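Local coordinates for protein amidohydrolase (Thermotoga maritima, PDB 3OOQ) that is probably a metal-dependent hydrolase of the amidohydrolase family, perhaps with allantoinase activity, though its substrate is not firmly established, at residues V5-I17 against D42-F56. Numbering follows the deposited sequence.
Sequences VKILFKNATVFPI and DPDAEIVDLTGKFLF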
loop_
_atom_site.group_PDB
_atom_site.type_symbol
_atom_site.label_atom_id
_atom_site.label_comp_id
_atom_site.label_asym_id
_atom_site.label_seq_id
_atom_site.Cartn_x
_atom_site.Cartn_y
_atom_site.Cartn_z
ATOM N N VAL F 5 67.439 1.393 -3.598
ATOM C CA VAL F 5 66.417 2.453 -3.349
ATOM C C VAL F 5 65.889 2.389 -1.898
ATOM O O VAL F 5 64.673 2.335 -1.637
ATOM C CB VAL F 5 65.279 2.435 -4.428
ATOM C CG1 VAL F 5 64.441 1.134 -4.358
ATOM C CG2 VAL F 5 64.398 3.701 -4.339
ATOM N N LYS F 6 66.826 2.381 -0.953
ATOM C CA LYS F 6 66.493 2.586 0.452
ATOM C C LYS F 6 66.159 4.062 0.658
ATOM O O LYS F 6 66.594 4.916 -0.124
ATOM C CB LYS F 6 67.663 2.173 1.353
ATOM C CG LYS F 6 68.078 0.721 1.205
ATOM C CD LYS F 6 69.461 0.489 1.752
ATOM C CE LYS F 6 69.453 -0.145 3.122
ATOM N NZ LYS F 6 69.843 -1.590 3.073
ATOM N N ILE F 7 65.367 4.356 1.686
ATOM C CA ILE F 7 65.132 5.730 2.102
ATOM C C ILE F 7 65.597 5.894 3.541
ATOM O O ILE F 7 65.275 5.082 4.411
ATOM C CB ILE F 7 63.650 6.131 2.005
ATOM C CG1 ILE F 7 63.155 6.088 0.553
ATOM C CG2 ILE F 7 63.431 7.509 2.599
ATOM C CD1 ILE F 7 61.641 6.231 0.426
ATOM N N LEU F 8 66.346 6.956 3.790
ATOM C CA LEU F 8 66.845 7.238 5.117
ATOM C C LEU F 8 66.260 8.560 5.593
ATOM O O LEU F 8 66.617 9.629 5.091
ATOM C CB LEU F 8 68.377 7.271 5.102
ATOM C CG LEU F 8 69.125 7.574 6.398
ATOM C CD1 LEU F 8 68.649 6.658 7.543
ATOM C CD2 LEU F 8 70.647 7.487 6.187
ATOM N N PHE F 9 65.345 8.484 6.551
ATOM C CA PHE F 9 64.731 9.684 7.106
ATOM C C PHE F 9 65.610 10.200 8.222
ATOM O O PHE F 9 65.891 9.473 9.171
ATOM C CB PHE F 9 63.321 9.390 7.630
ATOM C CG PHE F 9 62.343 8.988 6.558
ATOM C CD1 PHE F 9 61.714 9.954 5.770
ATOM C CD2 PHE F 9 62.039 7.642 6.343
ATOM C CE1 PHE F 9 60.801 9.584 4.766
ATOM C CE2 PHE F 9 61.116 7.260 5.358
ATOM C CZ PHE F 9 60.492 8.242 4.570
ATOM N N LYS F 10 66.045 11.450 8.118
ATOM C CA LYS F 10 67.025 11.988 9.075
ATOM C C LYS F 10 66.479 13.081 9.999
ATOM O O LYS F 10 65.842 14.029 9.546
ATOM C CB LYS F 10 68.290 12.498 8.340
ATOM C CG LYS F 10 69.007 11.404 7.538
ATOM C CD LYS F 10 70.416 11.031 8.035
ATOM C CE LYS F 10 70.730 11.384 9.496
ATOM N NZ LYS F 10 71.860 10.533 10.002
ATOM N N ASN F 11 66.759 12.938 11.292
ATOM C CA ASN F 11 66.622 14.036 12.250
ATOM C C ASN F 11 65.186 14.501 12.540
ATOM O O ASN F 11 64.961 15.624 12.997
ATOM C CB ASN F 11 67.545 15.212 11.845
ATOM C CG ASN F 11 67.826 16.169 12.993
ATOM O OD1 ASN F 11 67.987 15.763 14.145
ATOM N ND2 ASN F 11 67.878 17.452 12.680
ATOM N N ALA F 12 64.217 13.622 12.287
ATOM C CA ALA F 12 62.853 13.821 12.754
ATOM C C ALA F 12 62.793 13.628 14.263
ATOM O O ALA F 12 63.677 13.001 14.854
ATOM C CB ALA F 12 61.910 12.819 12.075
ATOM N N THR F 13 61.747 14.159 14.892
ATOM C CA THR F 13 61.324 13.631 16.189
ATOM C C THR F 13 60.509 12.383 15.832
ATOM O O THR F 13 59.412 12.476 15.250
ATOM C CB THR F 13 60.477 14.631 16.990
ATOM O OG1 THR F 13 61.220 15.842 17.188
ATOM C CG2 THR F 13 60.065 14.039 18.356
ATOM N N VAL F 14 61.075 11.222 16.155
ATOM C CA VAL F 14 60.487 9.933 15.799
ATOM C C VAL F 14 59.628 9.432 16.953
ATOM O O VAL F 14 60.089 9.383 18.103
ATOM C CB VAL F 14 61.580 8.856 15.429
ATOM C CG1 VAL F 14 60.927 7.522 15.010
ATOM C CG2 VAL F 14 62.490 9.362 14.311
ATOM N N PHE F 15 58.388 9.064 16.633
ATOM C CA PHE F 15 57.456 8.476 17.581
ATOM C C PHE F 15 57.218 6.999 17.246
ATOM O O PHE F 15 56.291 6.678 16.488
ATOM C CB PHE F 15 56.125 9.252 17.552
ATOM C CG PHE F 15 56.117 10.482 18.420
ATOM C CD1 PHE F 15 56.784 11.642 18.029
ATOM C CD2 PHE F 15 55.422 10.489 19.619
ATOM C CE1 PHE F 15 56.780 12.790 18.831
ATOM C CE2 PHE F 15 55.408 11.636 20.434
ATOM C CZ PHE F 15 56.095 12.787 20.029
ATOM N N PRO F 16 58.042 6.086 17.810
ATOM C CA PRO F 16 57.834 4.656 17.550
ATOM C C PRO F 16 56.505 4.118 18.099
ATOM O O PRO F 16 56.033 3.074 17.624
ATOM C CB PRO F 16 58.994 3.977 18.295
ATOM C CG PRO F 16 59.971 5.038 18.593
ATOM C CD PRO F 16 59.196 6.315 18.706
ATOM N N ILE F 17 55.955 4.821 19.101
ATOM C CA ILE F 17 54.700 4.509 19.804
ATOM C C ILE F 17 54.880 3.469 20.879
ATOM O O ILE F 17 54.385 3.637 21.981
ATOM C CB ILE F 17 53.501 4.076 18.867
ATOM C CG1 ILE F 17 53.074 5.206 17.928
ATOM C CG2 ILE F 17 52.311 3.571 19.708
ATOM C CD1 ILE F 17 52.840 6.554 18.595
ATOM N N ASP F 42 73.718 5.369 5.783
ATOM C CA ASP F 42 73.640 4.387 4.700
ATOM C C ASP F 42 74.001 5.053 3.381
ATOM O O ASP F 42 73.309 5.975 2.934
ATOM C CB ASP F 42 72.264 3.704 4.624
ATOM C CG ASP F 42 72.275 2.440 3.754
ATOM O OD1 ASP F 42 72.372 2.548 2.509
ATOM O OD2 ASP F 42 72.173 1.329 4.319
ATOM N N PRO F 43 75.094 4.576 2.755
ATOM C CA PRO F 43 75.734 5.259 1.624
ATOM C C PRO F 43 74.879 5.271 0.361
ATOM O O PRO F 43 74.998 6.181 -0.463
ATOM C CB PRO F 43 77.011 4.432 1.396
ATOM C CG PRO F 43 76.675 3.061 1.914
ATOM C CD PRO F 43 75.751 3.291 3.077
ATOM N N ASP F 44 74.021 4.266 0.227
ATOM C CA ASP F 44 73.211 4.082 -0.973
ATOM C C ASP F 44 71.830 4.733 -0.847
ATOM O O ASP F 44 71.241 5.162 -1.848
ATOM C CB ASP F 44 73.077 2.579 -1.271
ATOM C CG ASP F 44 74.425 1.861 -1.277
ATOM O OD1 ASP F 44 75.386 2.409 -1.871
ATOM O OD2 ASP F 44 74.523 0.755 -0.690
ATOM N N ALA F 45 71.329 4.806 0.388
ATOM C CA ALA F 45 69.996 5.341 0.684
ATOM C C ALA F 45 69.801 6.792 0.244
ATOM O O ALA F 45 70.666 7.636 0.480
ATOM C CB ALA F 45 69.699 5.210 2.178
ATOM N N GLU F 46 68.665 7.069 -0.396
ATOM C CA GLU F 46 68.248 8.451 -0.648
ATOM C C GLU F 46 67.949 9.062 0.710
ATOM O O GLU F 46 67.266 8.456 1.530
ATOM C CB GLU F 46 66.999 8.509 -1.535
ATOM C CG GLU F 46 66.554 9.925 -1.923
ATOM C CD GLU F 46 65.042 10.055 -2.129
ATOM O OE1 GLU F 46 64.405 9.115 -2.676
ATOM O OE2 GLU F 46 64.489 11.116 -1.747
ATOM N N ILE F 47 68.468 10.250 0.971
ATOM C CA ILE F 47 68.216 10.829 2.274
ATOM C C ILE F 47 67.084 11.854 2.211
ATOM O O ILE F 47 67.006 12.665 1.295
ATOM C CB ILE F 47 69.520 11.337 2.997
ATOM C CG1 ILE F 47 69.649 12.857 2.963
ATOM C CG2 ILE F 47 70.778 10.599 2.517
ATOM C CD1 ILE F 47 69.028 13.514 4.207
ATOM N N VAL F 48 66.184 11.758 3.183
ATOM C CA VAL F 48 65.111 12.713 3.348
ATOM C C VAL F 48 65.317 13.395 4.686
ATOM O O VAL F 48 65.234 12.770 5.741
ATOM C CB VAL F 48 63.736 12.029 3.311
ATOM C CG1 VAL F 48 62.622 13.054 3.464
ATOM C CG2 VAL F 48 63.582 11.238 2.010
ATOM N N ASP F 49 65.588 14.688 4.632
ATOM C CA ASP F 49 65.838 15.463 5.828
ATOM C C ASP F 49 64.514 15.880 6.451
ATOM O O ASP F 49 63.703 16.547 5.805
ATOM C CB ASP F 49 66.717 16.677 5.492
ATOM C CG ASP F 49 66.771 17.700 6.616
ATOM O OD1 ASP F 49 66.990 17.315 7.776
ATOM O OD2 ASP F 49 66.605 18.906 6.323
ATOM N N LEU F 50 64.303 15.496 7.705
ATOM C CA LEU F 50 63.058 15.814 8.392
ATOM C C LEU F 50 63.291 16.643 9.641
ATOM O O LEU F 50 62.502 16.576 10.604
ATOM C CB LEU F 50 62.265 14.536 8.739
ATOM C CG LEU F 50 61.811 13.604 7.606
ATOM C CD1 LEU F 50 61.106 12.382 8.183
ATOM C CD2 LEU F 50 60.923 14.317 6.596
ATOM N N THR F 51 64.376 17.416 9.631
ATOM C CA THR F 51 64.650 18.384 10.700
ATOM C C THR F 51 63.417 19.258 10.957
ATOM O O THR F 51 62.873 19.858 10.024
ATOM C CB THR F 51 65.847 19.301 10.331
ATOM O OG1 THR F 51 67.002 18.489 10.095
ATOM C CG2 THR F 51 66.142 20.306 11.460
ATOM N N GLY F 52 62.967 19.316 12.208
ATOM C CA GLY F 52 61.795 20.124 12.547
ATOM C C GLY F 52 60.452 19.421 12.378
ATOM O O GLY F 52 59.417 19.959 12.785
ATOM N N LYS F 53 60.469 18.212 11.805
ATOM C CA LYS F 53 59.252 17.446 11.515
ATOM C C LYS F 53 59.082 16.279 12.502
ATOM O O LYS F 53 59.974 15.994 13.297
ATOM C CB LYS F 53 59.296 16.895 10.079
ATOM C CG LYS F 53 59.746 17.883 9.000
ATOM C CD LYS F 53 58.737 19.007 8.812
ATOM C CE LYS F 53 59.225 20.104 7.857
ATOM N NZ LYS F 53 58.177 21.165 7.845
ATOM N N PHE F 54 57.922 15.620 12.449
ATOM C CA PHE F 54 57.587 14.492 13.318
ATOM C C PHE F 54 57.253 13.303 12.436
ATOM O O PHE F 54 56.518 13.445 11.462
ATOM C CB PHE F 54 56.388 14.831 14.206
ATOM C CG PHE F 54 56.665 15.893 15.228
ATOM C CD1 PHE F 54 57.107 17.155 14.847
ATOM C CD2 PHE F 54 56.470 15.636 16.574
ATOM C CE1 PHE F 54 57.378 18.150 15.820
ATOM C CE2 PHE F 54 56.732 16.613 17.550
ATOM C CZ PHE F 54 57.192 17.866 17.172
ATOM N N LEU F 55 57.797 12.139 12.773
ATOM C CA LEU F 55 57.573 10.937 11.992
ATOM C C LEU F 55 56.783 9.940 12.824
ATOM O O LEU F 55 57.241 9.506 13.890
ATOM C CB LEU F 55 58.899 10.327 11.530
ATOM C CG LEU F 55 58.846 9.209 10.493
ATOM C CD1 LEU F 55 58.238 9.679 9.180
ATOM C CD2 LEU F 55 60.248 8.663 10.250
ATOM N N PHE F 56 55.596 9.581 12.330
ATOM C CA PHE F 56 54.686 8.702 13.049
ATOM C C PHE F 56 54.431 7.461 12.219
ATOM O O PHE F 56 54.633 7.495 11.009
ATOM C CB PHE F 56 53.369 9.440 13.338
ATOM C CG PHE F 56 53.409 10.265 14.597
ATOM C CD1 PHE F 56 54.131 11.451 14.646
ATOM C CD2 PHE F 56 52.735 9.843 15.742
ATOM C CE1 PHE F 56 54.179 12.207 15.806
ATOM C CE2 PHE F 56 52.767 10.603 16.910
ATOM C CZ PHE F 56 53.495 11.783 16.944
HETATM O O HOH W 1 63.991 17.536 14.235
HETATM O O HOH W 2 61.293 17.417 15.017
#
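F15 and F56 lie side by side in an offset stack, ring centroids 4.4 Å apart and planes 14° from parallel, with F15 CB over the centre of the F56 ring. F54 brings its ring edge to F15, F54 CD2 to F15 CE1 at 3.6 Å, and takes T13 CB over one face. Around the corner at N11, F9 CG stands anti to the carbonyl carbon (chi1 -65°), laying the ring alongside V48 with F9 CD1 3.5 Å from L50 CD1. A12 CB touches both L50 CB and L55 CB. Behind these run two parallel strand pairings, 7-10 with 46-49 in a four-strand sheet and 12-14 with 54-56 in the large curled sheet, consistent with the small beta domain beside the TIM-like barrel of amidohydrolases. The register slips by two residues where 42-56 makes a type II turn, L50 to K53. There N11 ND2 donates to T51 OG1 (2.9 Å, 164°), in the plane of the N11 amide, and T51 OG1 to the syn lone pair of D49 OD1 at 2.6 Å. Water 1 links N11 O to G52 N. Farther out, Y379 meets F9 edge-to-face, the W364 ring meets F56 with planes steeply inclined, and D25 takes the N11 backbone NH.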